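Local coordinates for protein basic helix-loop-helix, putative, expressed (Oryza sativa subsp. japonica, PDB 5LW0) that binds ADP-ribose through its macrodomain, one part of a longer rice protein, and probably takes part in ADP-ribosylation linked to DNA repair, at residues S34-F40 against R121-A126; I58-A62 against L215-Y219; G166-A170 against S221-N225. One frame throughout, in Å; residues are numbered along the deposited sequence. Where two conformers were deposited one is given.

Contact 1 of 3, residues S34-F40 against R121-A126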
loop_
_atom_site.group_PDB
_atom_site.type_symbol
_atom_site.label_atom_id
_atom_site.label_comp_id
_atom_site.label_asym_id
_atom_site.label_seq_id
_atom_site.Cartn_x
_atom_site.Cartn_y
_atom_site.Cartn_z
ATOM N N SER A 34 -0.495 12.643 11.072
ATOM C CA SER A 34 0.013 11.266 10.975
ATOM C C SER A 34 -1.098 10.259 11.036
ATOM O O SER A 34 -1.048 9.240 10.375
ATOM C CB SER A 34 1.024 10.967 12.090
ATOM O OG SER A 34 0.372 10.816 13.322
ATOM N N SER A 35 -2.170 10.602 11.748
ATOM C CA SER A 35 -3.319 9.715 11.866
ATOM C C SER A 35 -4.152 9.705 10.596
ATOM O O SER A 35 -5.002 8.828 10.427
ATOM C CB SER A 35 -4.198 10.088 13.096
ATOM O OG SER A 35 -5.018 11.187 12.814
ATOM N N ARG A 36 -3.917 10.688 9.702
ATOM C CA ARG A 36 -4.651 10.794 8.494
ATOM C C ARG A 36 -3.759 10.633 7.260
ATOM O O ARG A 36 -4.099 11.065 6.215
ATOM C CB ARG A 36 -5.372 12.162 8.443
ATOM C CG ARG A 36 -6.488 12.291 9.494
ATOM C CD ARG A 36 -7.114 13.665 9.549
ATOM N NE ARG A 36 -6.202 14.697 10.035
ATOM C CZ ARG A 36 -5.633 15.645 9.306
ATOM N NH1 ARG A 36 -5.832 15.729 8.001
ATOM N NH2 ARG A 36 -4.813 16.524 9.895
ATOM N N THR A 37 -2.656 9.899 7.440
ATOM C CA THR A 37 -1.721 9.635 6.406
ATOM C C THR A 37 -1.576 8.130 6.198
ATOM O O THR A 37 -1.379 7.378 7.149
ATOM C CB THR A 37 -0.312 10.210 6.713
ATOM O OG1 THR A 37 -0.368 11.627 6.960
ATOM C CG2 THR A 37 0.632 9.977 5.517
ATOM N N LEU A 38 -1.685 7.738 4.936
ATOM C CA LEU A 38 -1.439 6.371 4.501
ATOM C C LEU A 38 -0.175 6.327 3.659
ATOM O O LEU A 38 -0.073 7.076 2.699
ATOM C CB LEU A 38 -2.606 5.888 3.577
ATOM C CG LEU A 38 -2.375 4.545 2.884
ATOM C CD1 LEU A 38 -2.365 3.426 3.898
ATOM C CD2 LEU A 38 -3.459 4.318 1.838
ATOM N N ALA A 39 0.758 5.499 4.037
ATOM C CA ALA A 39 1.907 5.175 3.163
ATOM C C ALA A 39 1.611 3.844 2.502
ATOM O O ALA A 39 1.233 2.855 3.185
ATOM C CB ALA A 39 3.181 5.103 3.950
ATOM N N PHE A 40 1.854 3.761 1.231
ATOM C CA PHE A 40 1.641 2.544 0.510
ATOM C C PHE A 40 2.748 2.314 -0.488
ATOM O O PHE A 40 3.275 3.269 -1.101
ATOM C CB PHE A 40 0.255 2.523 -0.209
ATOM C CG PHE A 40 0.096 3.552 -1.238
ATOM C CD1 PHE A 40 -0.212 4.833 -0.886
ATOM C CD2 PHE A 40 0.165 3.223 -2.624
ATOM C CE1 PHE A 40 -0.403 5.815 -1.871
ATOM C CE2 PHE A 40 -0.046 4.176 -3.611
ATOM C CZ PHE A 40 -0.354 5.478 -3.235
ATOM N N ARG A 121 6.159 10.689 9.995
ATOM C CA ARG A 121 5.254 9.704 10.665
ATOM C C ARG A 121 3.994 9.493 9.892
ATOM O O ARG A 121 3.301 10.460 9.445
ATOM C CB ARG A 121 4.949 9.918 12.186
ATOM C CG ARG A 121 4.155 8.707 12.885
ATOM C CD ARG A 121 3.657 9.074 14.338
ATOM N NE ARG A 121 2.590 8.134 14.798
ATOM C CZ ARG A 121 2.213 7.917 16.070
ATOM N NH1 ARG A 121 2.831 8.566 17.066
ATOM N NH2 ARG A 121 1.233 6.969 16.362
ATOM N N CYS A 122 3.770 8.233 9.672
ATOM C CA CYS A 122 2.551 7.722 8.953
ATOM C C CYS A 122 1.988 6.616 9.795
ATOM O O CYS A 122 2.587 5.558 9.927
ATOM C CB CYS A 122 2.785 7.177 7.476
ATOM S SG CYS A 122 3.741 8.279 6.388
ATOM N N ASN A 123 0.745 6.795 10.252
ATOM C CA ASN A 123 0.138 5.810 11.203
ATOM C C ASN A 123 -0.433 4.581 10.501
ATOM O O ASN A 123 -0.625 3.540 11.114
ATOM C CB ASN A 123 -0.973 6.433 12.037
ATOM C CG ASN A 123 -0.472 7.400 13.086
ATOM O OD1 ASN A 123 0.636 7.875 13.041
ATOM N ND2 ASN A 123 -1.364 7.755 13.993
ATOM N N VAL A 124 -0.797 4.700 9.219
ATOM C CA VAL A 124 -1.369 3.575 8.523
ATOM C C VAL A 124 -0.448 3.217 7.383
ATOM O O VAL A 124 -0.061 4.076 6.598
ATOM C CB VAL A 124 -2.781 3.880 7.984
ATOM C CG1 VAL A 124 -3.386 2.639 7.344
ATOM C CG2 VAL A 124 -3.672 4.436 9.086
ATOM N N ILE A 125 -0.096 1.927 7.262
ATOM C CA ILE A 125 0.674 1.499 6.098
ATOM C C ILE A 125 -0.012 0.357 5.372
ATOM O O ILE A 125 -0.766 -0.416 5.965
ATOM C CB ILE A 125 2.119 1.119 6.450
ATOM C CG1 ILE A 125 2.155 -0.096 7.291
ATOM C CG2 ILE A 125 2.867 2.288 7.127
ATOM C CD1 ILE A 125 3.577 -0.599 7.550
ATOM N N ALA A 126 0.171 0.314 4.056
ATOM C CA ALA A 126 -0.348 -0.805 3.239
ATOM C C ALA A 126 0.703 -1.852 2.989
ATOM O O ALA A 126 1.898 -1.534 2.854
ATOM C CB ALA A 126 -0.835 -0.268 1.929
#

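Contact 2 of 3, residues I58-A62 against L215-Y219. With PO4 (phosphate ion), chain E.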
loop_
_atom_site.group_PDB
_atom_site.type_symbol
_atom_site.label_atom_id
_atom_site.label_comp_id
_atom_site.label_asym_id
_atom_site.label_seq_id
_atom_site.Cartn_x
_atom_site.Cartn_y
_atom_site.Cartn_z
ATOM N N ILE A 58 -2.445 3.785 -13.347
ATOM C CA ILE A 58 -3.523 3.345 -12.452
ATOM C C ILE A 58 -3.405 3.990 -11.047
ATOM O O ILE A 58 -4.402 4.458 -10.498
ATOM C CB ILE A 58 -3.569 1.820 -12.376
ATOM C CG1 ILE A 58 -4.073 1.299 -13.717
ATOM C CG2 ILE A 58 -4.470 1.312 -11.244
ATOM C CD1 ILE A 58 -3.935 -0.175 -13.879
ATOM N N ILE A 59 -2.175 4.058 -10.534
ATOM C CA ILE A 59 -1.937 4.713 -9.221
ATOM C C ILE A 59 -2.464 6.147 -9.255
ATOM O O ILE A 59 -3.221 6.596 -8.374
ATOM C CB ILE A 59 -0.421 4.723 -8.836
ATOM C CG1 ILE A 59 0.061 3.320 -8.457
ATOM C CG2 ILE A 59 -0.189 5.626 -7.620
ATOM C CD1 ILE A 59 1.550 3.130 -8.479
ATOM N N VAL A 60 -2.042 6.900 -10.245
ATOM C CA VAL A 60 -2.385 8.303 -10.317
ATOM C C VAL A 60 -3.872 8.529 -10.535
ATOM O O VAL A 60 -4.489 9.408 -9.929
ATOM C CB VAL A 60 -1.518 9.038 -11.364
ATOM C CG1 VAL A 60 -2.046 10.376 -11.667
ATOM C CG2 VAL A 60 -0.053 9.110 -10.910
ATOM N N ASP A 61 -4.501 7.694 -11.343
ATOM C CA ASP A 61 -5.963 7.777 -11.475
ATOM C C ASP A 61 -6.707 7.421 -10.214
ATOM O O ASP A 61 -7.674 8.079 -9.865
ATOM C CB ASP A 61 -6.435 6.929 -12.633
ATOM C CG ASP A 61 -6.092 7.574 -14.012
ATOM O OD1 ASP A 61 -5.765 8.807 -14.093
ATOM O OD2 ASP A 61 -6.086 6.854 -15.005
ATOM N N ALA A 62 -6.262 6.379 -9.501
ATOM C CA ALA A 62 -6.934 5.962 -8.244
ATOM C C ALA A 62 -6.762 7.034 -7.149
ATOM O O ALA A 62 -7.672 7.310 -6.375
ATOM C CB ALA A 62 -6.363 4.631 -7.735
ATOM N N LEU A 215 -6.185 -4.184 -10.512
ATOM C CA LEU A 215 -5.265 -3.270 -9.789
ATOM C C LEU A 215 -6.008 -1.989 -9.395
ATOM O O LEU A 215 -5.825 -1.497 -8.273
ATOM C CB LEU A 215 -4.039 -2.966 -10.628
ATOM C CG LEU A 215 -2.949 -2.136 -9.911
ATOM C CD1 LEU A 215 -2.386 -2.872 -8.773
ATOM C CD2 LEU A 215 -1.875 -1.738 -10.878
ATOM N N HIS A 216 -6.860 -1.445 -10.286
ATOM C CA HIS A 216 -7.754 -0.304 -9.939
ATOM C C HIS A 216 -8.538 -0.655 -8.690
ATOM O O HIS A 216 -8.623 0.134 -7.747
ATOM C CB HIS A 216 -8.752 0.001 -11.074
ATOM C CG HIS A 216 -8.296 1.043 -12.041
ATOM N ND1 HIS A 216 -8.279 2.378 -11.721
ATOM C CD2 HIS A 216 -7.948 0.962 -13.372
ATOM C CE1 HIS A 216 -7.849 3.074 -12.775
ATOM N NE2 HIS A 216 -7.635 2.236 -13.783
ATOM N N GLU A 217 -9.185 -1.827 -8.710
ATOM C CA GLU A 217 -9.990 -2.284 -7.557
ATOM C C GLU A 217 -9.165 -2.407 -6.265
ATOM O O GLU A 217 -9.665 -2.057 -5.210
ATOM C CB GLU A 217 -10.684 -3.644 -7.875
ATOM C CG GLU A 217 -11.803 -3.529 -8.872
ATOM C CD GLU A 217 -12.367 -4.907 -9.303
ATOM O OE1 GLU A 217 -11.604 -5.890 -9.354
ATOM O OE2 GLU A 217 -13.552 -4.973 -9.674
ATOM N N ALA A 218 -7.946 -2.918 -6.365
ATOM C CA ALA A 218 -7.051 -3.054 -5.196
ATOM C C ALA A 218 -6.776 -1.698 -4.594
ATOM O O ALA A 218 -6.903 -1.497 -3.375
ATOM C CB ALA A 218 -5.732 -3.726 -5.577
ATOM N N TYR A 219 -6.445 -0.727 -5.430
ATOM C CA TYR A 219 -6.150 0.624 -4.881
ATOM C C TYR A 219 -7.395 1.280 -4.301
ATOM O O TYR A 219 -7.346 1.851 -3.165
ATOM C CB TYR A 219 -5.536 1.540 -5.913
ATOM C CG TYR A 219 -4.065 1.335 -6.079
ATOM C CD1 TYR A 219 -3.181 1.607 -5.032
ATOM C CD2 TYR A 219 -3.535 0.793 -7.227
ATOM C CE1 TYR A 219 -1.825 1.411 -5.167
ATOM C CE2 TYR A 219 -2.171 0.554 -7.362
ATOM C CZ TYR A 219 -1.292 0.881 -6.339
ATOM O OH TYR A 219 0.038 0.606 -6.379
HETATM P P PO4 E . -6.712 4.100 -16.441
HETATM O O1 PO4 E . -5.643 4.439 -17.482
HETATM O O2 PO4 E . -8.059 4.715 -16.816
HETATM O O3 PO4 E . -6.906 2.576 -16.373
HETATM O O4 PO4 E . -6.272 4.688 -15.073
#

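Contact 3 of 3, residues G166-A170 against S221-N225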
loop_
_atom_site.group_PDB
_atom_site.type_symbol
_atom_site.label_atom_id
_atom_site.label_comp_id
_atom_site.label_asym_id
_atom_site.label_seq_id
_atom_site.Cartn_x
_atom_site.Cartn_y
_atom_site.Cartn_z
ATOM N N GLY A 166 -7.737 -7.815 -5.830
ATOM C CA GLY A 166 -8.520 -6.627 -5.957
ATOM C C GLY A 166 -9.182 -6.188 -4.684
ATOM O O GLY A 166 -10.091 -5.403 -4.720
ATOM N N SER A 167 -8.801 -6.783 -3.578
ATOM C CA SER A 167 -9.433 -6.497 -2.283
ATOM C C SER A 167 -8.391 -6.290 -1.199
ATOM O O SER A 167 -7.157 -6.503 -1.398
ATOM C CB SER A 167 -10.398 -7.598 -1.899
ATOM O OG SER A 167 -9.722 -8.786 -1.620
ATOM N N SER A 168 -8.843 -5.805 -0.059
ATOM C CA SER A 168 -7.927 -5.466 1.009
ATOM C C SER A 168 -8.635 -5.673 2.338
ATOM O O SER A 168 -9.870 -5.820 2.370
ATOM C CB SER A 168 -7.422 -4.046 0.876
ATOM O OG SER A 168 -8.467 -3.135 1.030
ATOM N N VAL A 169 -7.864 -5.728 3.423
ATOM C CA VAL A 169 -8.413 -5.828 4.778
ATOM C C VAL A 169 -7.555 -5.038 5.758
ATOM O O VAL A 169 -6.363 -5.108 5.718
ATOM C CB VAL A 169 -8.563 -7.308 5.239
ATOM C CG1 VAL A 169 -7.268 -8.020 5.263
ATOM C CG2 VAL A 169 -9.249 -7.382 6.607
ATOM N N ALA A 170 -8.225 -4.228 6.586
ATOM C CA ALA A 170 -7.589 -3.389 7.562
ATOM C C ALA A 170 -7.442 -4.124 8.820
ATOM O O ALA A 170 -8.405 -4.729 9.325
ATOM C CB ALA A 170 -8.403 -2.127 7.807
ATOM N N SER A 221 -9.956 -0.205 -3.017
ATOM C CA SER A 221 -10.281 -0.922 -1.829
ATOM C C SER A 221 -9.374 -0.455 -0.652
ATOM O O SER A 221 -9.837 -0.233 0.494
ATOM C CB SER A 221 -10.121 -2.447 -2.053
ATOM O OG SER A 221 -10.382 -3.141 -0.843
ATOM N N LEU A 222 -8.090 -0.360 -0.931
ATOM C CA LEU A 222 -7.101 0.166 -0.010
ATOM C C LEU A 222 -7.510 1.547 0.512
ATOM O O LEU A 222 -7.563 1.765 1.726
ATOM C CB LEU A 222 -5.761 0.246 -0.655
ATOM C CG LEU A 222 -4.664 0.986 0.078
ATOM C CD1 LEU A 222 -4.412 0.395 1.470
ATOM C CD2 LEU A 222 -3.423 1.047 -0.768
ATOM N N PHE A 223 -7.789 2.453 -0.398
ATOM C CA PHE A 223 -8.066 3.818 -0.025
ATOM C C PHE A 223 -9.354 3.933 0.708
ATOM O O PHE A 223 -9.457 4.691 1.679
ATOM C CB PHE A 223 -8.032 4.736 -1.221
ATOM C CG PHE A 223 -6.667 4.834 -1.926
ATOM C CD1 PHE A 223 -5.468 4.619 -1.289
ATOM C CD2 PHE A 223 -6.632 5.100 -3.286
ATOM C CE1 PHE A 223 -4.291 4.738 -1.943
ATOM C CE2 PHE A 223 -5.441 5.197 -3.942
ATOM C CZ PHE A 223 -4.285 4.975 -3.298
ATOM N N GLU A 224 -10.338 3.133 0.333
ATOM C CA GLU A 224 -11.638 3.116 1.058
ATOM C C GLU A 224 -11.496 2.545 2.475
ATOM O O GLU A 224 -12.093 3.078 3.445
ATOM C CB GLU A 224 -12.709 2.362 0.279
ATOM C CG GLU A 224 -13.239 3.100 -0.914
ATOM C CD GLU A 224 -14.264 4.172 -0.546
ATOM O OE1 GLU A 224 -14.888 4.086 0.532
ATOM O OE2 GLU A 224 -14.465 5.033 -1.387
ATOM N N ASN A 225 -10.714 1.492 2.633
ATOM C CA ASN A 225 -10.399 0.993 3.985
ATOM C C ASN A 225 -9.685 2.019 4.814
ATOM O O ASN A 225 -9.932 2.132 5.985
ATOM C CB ASN A 225 -9.604 -0.309 3.879
ATOM C CG ASN A 225 -10.495 -1.518 3.940
ATOM O OD1 ASN A 225 -11.302 -1.656 4.881
ATOM N ND2 ASN A 225 -10.208 -2.509 3.096
HETATM O O HOH W 1 -11.167 -3.935 6.366
#

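Contact 1 of 3, residues S34-F40 against R121-A126
Two neighbouring parallel strands of the macrodomain sheet, strand 37-40 and the start of strand 124-128, meet here. Both lie in the middle of the six-stranded sheet. The 3-10 turn before the first strand already makes contact. Ser34 O accepts a 3.0 Å hydrogen bond from Asn123 N. Its side chain also faces Asn123: Ser34 OG lies 3.0 Å from Asn123 OD1, while Asp32 offers OG another partner. Asn123 OD1 is held in place by Arg121 NE at 2.6 Å. Ser35 CA rests on Asn123 ND2 at 3.5 Å.

Regular pairing begins at Thr37. Thr37 O receives a weak hydrogen bond from Val124 N (3.4 Å), and Thr37 CG2 packs on Cys122 SG (3.6 Å). Leu38 is paired with Val124, and Leu38 CD1 meets Val124 CG1 at 3.7 Å on the face covered by helix 208-230. Ala39 pairs with Ile125 and carries two strong bonds, Ala39 N to Val124 O (3.0 Å) and Ala126 N to Ala39 O (2.9 Å). The Ala39 side chain, on the other face, is about 8 Å from the bound ADP-ribose. Phe40 ends the row, with Phe40 CB 3.7 Å from Ala126 CB.

Contact 2 of 3, residues I58-A62 against L215-Y219
The helical segments 58-62 and 215-219 run in roughly the same direction, at 44° to each other, and their axes approach to 9.6 Å. The CA atoms of Ile58 and His216 are 6.1 Å apart, and those of Ala62 and Tyr219 are 6.4 Å apart. The two pairs lie about one helical turn apart on each helix.

Side-chain packing joins the helices. Ile58 is central. Ile58 CD1 touches Leu215 CD2 at 4.0 Å, and Ile58 CG2 meets Tyr219 CD2 at 4.2 Å. Ile58 CG2 also sits 3.9 Å above the centroid of the His216 ring, almost on the ring normal, in a CH-pi contact. Ala62, one turn on, offers little bulk, and Ala62 CB packs on Tyr219 CB at 3.7 Å. Ile59 CG1 lies 3.4 Å from Tyr219 OH; that hydroxyl is hydrogen-bonded to Ile43. At the outer edge, His216 NE2 donates a 2.7 Å hydrogen bond to O3 of a phosphate ion, probably from the crystallisation liquor. Asp61 makes a salt bridge with Lys97.

Both helices belong to the macrodomain's alpha-beta core. Leu215 touches Phe50 and Pro194 in neighbouring loops. Ile59 also packs on Val90 of helix 85-96, and Ala62 on Phe223 further along helix 208-230. Phe40 of strand 37-40 packs against both Tyr219 and Ile59, so the helix pair lies against the sheet.

Contact 3 of 3, residues G166-A170 against S221-N225
Strand 167-172 is the antiparallel edge strand of the macrodomain sheet, and helix 208-230 packs over the face that carries Ser168 and Ala170. Ser168 is the polar centre of the contact. Ser168 OG is 2.7 Å from Ser221 OG in a hydrogen bond that either hydroxyl could donate. The same Ser168 OG accepts a hydrogen bond from Asn225 ND2 at 2.8 Å. Ser221 and Asn225 are one helical turn apart, so both reach this one serine.

The other end of the Asn225 amide is satisfied by water. A single water donates to Asn225 OD1 (2.7 Å) and accepts from Ala170 N (3.0 Å). It thus bridges the helix to a backbone NH of the strand. Elsewhere the strand's backbone is paired with strand 187-192, where Val169 bonds to His190. Ser167 points away from the helix and bonds to Arg164.

Only 235 Å² is buried, and no apolar side-chain pair joins the two segments. Direct and water-mediated hydrogen bonds therefore define this partly exposed seam.

From the N terminus, strand 37-40 comes first and helix 52-69 follows it. Contact 1 closes when strand 124-128 enters the sheet beside 37-40. Contact 2 opens within that span and closes only at helix 208-230, so contacts 1 and 2 cross. Contact 3 opens after contact 1 has closed, so these two are in series. It closes just beyond contact 2 on the same helix, so contacts 2 and 3 also cross. Helix 208-230 thus ties helix 52-69 to the edge strand 167-172. The three sites touch: Phe40 packs on Tyr219 and Phe223, while Leu222 reaches Leu38 and Ala126.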